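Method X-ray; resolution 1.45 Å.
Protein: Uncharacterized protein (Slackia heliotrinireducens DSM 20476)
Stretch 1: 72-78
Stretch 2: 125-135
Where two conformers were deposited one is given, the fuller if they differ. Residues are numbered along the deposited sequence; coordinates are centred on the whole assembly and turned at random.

Stretch 1 (72-78) MSHGPAT
Stretch 2 125-135: DMSLRMAEAFA

Met72 to Gly75 make a type I beta turn, and residues 75-78 are helical. Residues 125-135 are helical throughout. The closest CA atoms across the contact are those of Ala77 and Arg129, 5.1 Å apart.

Gly75 N donates to Met72 O (2.8 Å) and Thr78 N to His74 O (2.9 Å). In the second stretch, i to i-4 bonds run from Arg129 N to Asp125 O (2.9 Å) through Ala135 N to Ala131 O (3.0 Å).

No direct hydrogen bond crosses the contact; the approaches are mostly apolar. Pro76 (C-gamma exo) points toward the long helix. Its CB lies 3.7 Å from Ala133 CB and 3.8 Å from Met130 SE; its CG is 3.8 Å from Phe134 CE1 (chi1 m). Ala77 CB sits 3.9 Å from Met130 SE and 3.9 Å from Arg129 CB.

Met126 and Met130 are selenomethionines. Met126 is extended (ttt) and Met130 folded (mmm), yet both methyls reach one carbonyl: Ser73 O is 3.6 Å from Met126 CE and 3.3 Å from Met130 CE.

One water bridges the stretches: it donates to Ala77 O (2.9 Å) and accepts from Arg129 NH1 (3.0 Å). Within the long helix, Arg129 (mtt, chi4 -85°) forms a salt bridge, NE to Asp125 OD1, at 2.8 Å. Within 72-78, His74 ND1 and Thr78 OG1 (both chi1 p) hydrogen-bond at 2.7 Å.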

HETATM    1  N   MSE A  72       4.821  -4.643  -2.452  1.00 13.18           N
HETATM    2  CA  MSE A  72       4.784  -6.101  -2.299  1.00 13.72           C
HETATM    3  C   MSE A  72       4.907  -6.414  -0.818  1.00 14.05           C
HETATM    4  O   MSE A  72       5.721  -5.834  -0.114  1.00 13.87           O
HETATM    5  CB  MSE A  72       5.894  -6.694  -3.177  1.00 16.99           C
HETATM    6  CG  MSE A  72       5.765  -8.210  -3.362  1.00 19.16           C
HETATM    7 SE   MSE A  72       6.715  -9.122  -1.901  0.65 20.83          SE
HETATM    8  CE  MSE A  72       8.553  -8.539  -2.298  1.00 27.98           C
ATOM      9  N   SER A  73       4.112  -7.378  -0.368  1.00 13.66           N
ATOM     10  CA  SER A  73       3.765  -7.526   1.040  1.00 15.98           C
ATOM     11  C   SER A  73       4.897  -7.784   2.017  1.00 14.83           C
ATOM     12  O   SER A  73       4.745  -7.465   3.185  1.00 16.49           O
ATOM     13  CB  SER A  73       2.692  -8.620   1.224  1.00 16.31           C
ATOM     14  OG  SER A  73       3.174  -9.853   0.779  1.00 18.80           O
ATOM     15  N   HIS A  74       6.028  -8.341   1.563  1.00 13.17           N
ATOM     16  CA  HIS A  74       7.193  -8.451   2.451  1.00 14.07           C
ATOM     17  C   HIS A  74       8.340  -7.538   2.066  1.00 14.74           C
ATOM     18  O   HIS A  74       9.381  -7.495   2.766  1.00 15.72           O
ATOM     19  CB  HIS A  74       7.680  -9.896   2.630  1.00 14.83           C
ATOM     20  CG  HIS A  74       8.142 -10.569   1.382  1.00 15.33           C
ATOM     21  ND1 HIS A  74       9.376 -10.323   0.835  1.00 17.82           N
ATOM     22  CD2 HIS A  74       7.597 -11.572   0.653  1.00 17.19           C
ATOM     23  CE1 HIS A  74       9.560 -11.118  -0.207  1.00 19.34           C
ATOM     24  NE2 HIS A  74       8.491 -11.891  -0.338  1.00 18.53           N
ATOM     25  N   GLY A  75       8.161  -6.821   0.955  1.00 12.85           N
ATOM     26  CA  GLY A  75       9.242  -5.956   0.459  1.00 12.35           C
ATOM     27  C   GLY A  75       9.862  -4.997   1.437  1.00 13.48           C
ATOM     28  O   GLY A  75      11.087  -4.871   1.504  1.00 14.33           O
ATOM     29  N   PRO A  76       9.054  -4.271   2.209  1.00 12.99           N
ATOM     30  CA  PRO A  76       9.663  -3.349   3.152  1.00 14.27           C
ATOM     31  C   PRO A  76      10.575  -4.017   4.166  1.00 14.66           C
ATOM     32  O   PRO A  76      11.502  -3.371   4.671  1.00 16.75           O
ATOM     33  CB  PRO A  76       8.460  -2.652   3.798  1.00 13.90           C
ATOM     34  CG  PRO A  76       7.396  -2.798   2.776  1.00 13.43           C
ATOM     35  CD  PRO A  76       7.593  -4.147   2.194  1.00 12.89           C
ATOM     36  N   ALA A  77      10.302  -5.281   4.469  1.00 14.49           N
ATOM     37  CA  ALA A  77      11.154  -6.073   5.360  1.00 14.58           C
ATOM     38  C   ALA A  77      12.363  -6.697   4.673  1.00 17.87           C
ATOM     39  O   ALA A  77      13.467  -6.711   5.256  1.00 19.95           O
ATOM     40  CB  ALA A  77      10.363  -7.155   6.085  1.00 15.85           C
ATOM     41  N   THR A  78      12.154  -7.291   3.497  1.00 15.16           N
ATOM     42  CA  THR A  78      13.209  -8.067   2.833  1.00 16.50           C
ATOM     43  C   THR A  78      14.111  -7.263   1.844  1.00 17.49           C
ATOM     44  O   THR A  78      15.259  -7.645   1.611  1.00 20.03           O
ATOM     45  CB  THR A  78      12.612  -9.275   2.141  1.00 18.42           C
ATOM     46  OG1 THR A  78      11.647  -8.852   1.168  1.00 18.28           O
ATOM     47  CG2 THR A  78      11.935 -10.227   3.149  1.00 20.38           C
ATOM     48  N   ASP A 125      10.375 -10.127  14.145  1.00 14.58           N
ATOM     49  CA  ASP A 125      11.354  -9.456  13.273  1.00 15.70           C
ATOM     50  C   ASP A 125      10.616  -8.807  12.103  1.00 14.37           C
ATOM     51  O   ASP A 125      10.838  -7.634  11.779  1.00 14.75           O
ATOM     52  CB  ASP A 125      12.380 -10.484  12.782  1.00 17.18           C
ATOM     53  CG  ASP A 125      13.542  -9.905  11.973  1.00 22.44           C
ATOM     54  OD1 ASP A 125      13.883  -8.738  12.119  1.00 24.38           O
ATOM     55  OD2 ASP A 125      14.212 -10.689  11.242  1.00 26.08           O
HETATM   56  N   MSE A 126       9.678  -9.533  11.503  1.00 12.89           N
HETATM   57  CA  MSE A 126       8.937  -8.953  10.381  1.00 12.41           C
HETATM   58  C   MSE A 126       8.124  -7.742  10.847  1.00 12.88           C
HETATM   59  O   MSE A 126       8.048  -6.720  10.162  1.00 13.28           O
HETATM   60  CB  MSE A 126       8.023  -9.974   9.707  1.00 12.40           C
HETATM   61  CG  MSE A 126       7.368  -9.361   8.472  1.00 14.15           C
HETATM   62 SE   MSE A 126       6.385 -10.685   7.439  0.65 14.41          SE
HETATM   63  CE  MSE A 126       5.964  -9.511   5.939  1.00 20.18           C
ATOM     64  N   SER A 127       7.470  -7.880  11.995  1.00 12.68           N
ATOM     65  CA  SER A 127       6.637  -6.821  12.578  1.00 13.75           C
ATOM     66  C   SER A 127       7.443  -5.528  12.718  1.00 12.82           C
ATOM     67  O   SER A 127       6.980  -4.449  12.345  1.00 14.09           O
ATOM     68  CB  SER A 127       6.074  -7.275  13.940  1.00 14.29           C
ATOM     69  OG  SER A 127       5.084  -8.339  13.818  1.00 17.58           O
ATOM     70  N   LEU A 128       8.647  -5.654  13.261  1.00 12.94           N
ATOM     71  CA  LEU A 128       9.467  -4.485  13.561  0.60 13.48           C
ATOM     72  C   LEU A 128      10.055  -3.919  12.287  1.00 13.43           C
ATOM     73  O   LEU A 128      10.085  -2.704  12.089  1.00 14.75           O
ATOM     74  CB  LEU A 128      10.572  -4.848  14.551  0.60 15.38           C
ATOM     75  CG  LEU A 128      10.105  -5.324  15.938  0.60 18.43           C
ATOM     76  CD1 LEU A 128      11.269  -5.626  16.861  0.60 21.10           C
ATOM     77  CD2 LEU A 128       9.178  -4.307  16.567  0.60 21.18           C
ATOM     78  N   ARG A 129      10.523  -4.797  11.407  1.00 13.42           N
ATOM     79  CA  ARG A 129      11.078  -4.327  10.143  0.70 14.02           C
ATOM     80  C   ARG A 129      10.068  -3.570   9.301  1.00 13.33           C
ATOM     81  O   ARG A 129      10.363  -2.509   8.703  1.00 15.46           O
ATOM     82  CB  ARG A 129      11.669  -5.460   9.345  0.70 14.63           C
ATOM     83  CG  ARG A 129      12.945  -6.027   9.955  0.70 15.45           C
ATOM     84  CD  ARG A 129      13.516  -7.209   9.183  0.70 19.64           C
ATOM     85  NE  ARG A 129      14.791  -7.668   9.747  0.70 24.30           N
ATOM     86  CZ  ARG A 129      16.001  -7.178   9.471  0.70 26.02           C
ATOM     87  NH1 ARG A 129      16.157  -6.169   8.643  0.70 28.56           N
ATOM     88  NH2 ARG A 129      17.080  -7.711  10.054  0.70 30.98           N
HETATM   89  N   MSE A 130       8.849  -4.096   9.237  1.00 12.77           N
HETATM   90  CA  MSE A 130       7.785  -3.421   8.465  0.80 12.55           C
HETATM   91  C   MSE A 130       7.482  -2.051   9.101  1.00 13.12           C
HETATM   92  O   MSE A 130       7.395  -1.016   8.408  1.00 13.73           O
HETATM   93  CB  MSE A 130       6.492  -4.275   8.409  0.80 12.80           C
HETATM   94  CG  MSE A 130       6.612  -5.646   7.694  0.80 14.83           C
HETATM   95 SE   MSE A 130       6.817  -5.484   5.773  0.52 13.14          SE
HETATM   96  CE  MSE A 130       4.946  -5.077   5.429  0.80 14.21           C
ATOM     97  N   ALA A 131       7.293  -2.037  10.421  1.00 13.39           N
ATOM     98  CA  ALA A 131       6.922  -0.796  11.101  1.00 13.45           C
ATOM     99  C   ALA A 131       8.008   0.246  10.905  1.00 12.66           C
ATOM    100  O   ALA A 131       7.709   1.427  10.661  1.00 14.82           O
ATOM    101  CB  ALA A 131       6.660  -1.055  12.588  1.00 16.49           C
ATOM    102  N   GLU A 132       9.265  -0.157  11.047  1.00 13.09           N
ATOM    103  CA  GLU A 132      10.379   0.780  10.871  0.60 14.09           C
ATOM    104  C   GLU A 132      10.446   1.337   9.448  1.00 13.99           C
ATOM    105  O   GLU A 132      10.705   2.543   9.213  1.00 15.44           O
ATOM    106  CB  GLU A 132      11.730   0.126  11.213  0.60 15.44           C
ATOM    107  CG  GLU A 132      11.947  -0.037  12.714  0.60 17.63           C
ATOM    108  CD  GLU A 132      13.311  -0.606  13.052  0.60 29.40           C
ATOM    109  OE1 GLU A 132      14.229  -0.515  12.197  0.60 39.71           O
ATOM    110  OE2 GLU A 132      13.468  -1.149  14.169  0.60 38.39           O
ATOM    111  N   ALA A 133      10.252   0.445   8.470  1.00 12.78           N
ATOM    112  CA  ALA A 133      10.260   0.859   7.057  1.00 12.63           C
ATOM    113  C   ALA A 133       9.200   1.898   6.757  1.00 12.24           C
ATOM    114  O   ALA A 133       9.477   2.912   6.096  1.00 13.28           O
ATOM    115  CB  ALA A 133      10.084  -0.322   6.134  1.00 14.61           C
ATOM    116  N   PHE A 134       7.967   1.670   7.229  1.00 12.13           N
ATOM    117  CA  PHE A 134       6.926   2.632   6.938  1.00 12.32           C
ATOM    118  C   PHE A 134       7.133   3.954   7.660  1.00 12.43           C
ATOM    119  O   PHE A 134       6.892   5.018   7.089  1.00 14.10           O
ATOM    120  CB  PHE A 134       5.550   2.051   7.296  1.00 12.48           C
ATOM    121  CG  PHE A 134       5.183   0.823   6.464  1.00 10.70           C
ATOM    122  CD1 PHE A 134       5.330   0.828   5.077  1.00 12.03           C
ATOM    123  CD2 PHE A 134       4.674  -0.309   7.065  1.00 11.65           C
ATOM    124  CE1 PHE A 134       5.002  -0.266   4.323  1.00 11.99           C
ATOM    125  CE2 PHE A 134       4.321  -1.419   6.290  1.00 12.44           C
ATOM    126  CZ  PHE A 134       4.498  -1.387   4.935  1.00 14.40           C
ATOM    127  N   ALA A 135       7.588   3.885   8.904  1.00 13.31           N
ATOM    128  CA  ALA A 135       7.798   5.112   9.664  1.00 14.20           C
ATOM    129  C   ALA A 135       8.887   5.968   9.022  1.00 13.59           C
ATOM    130  O   ALA A 135       8.749   7.205   8.888  1.00 16.35           O
ATOM    131  CB  ALA A 135       8.162   4.765  11.094  1.00 15.11           C
TER
HETATM  132  O   HOH W   1      14.263  -4.516   6.988  1.00 28.44           O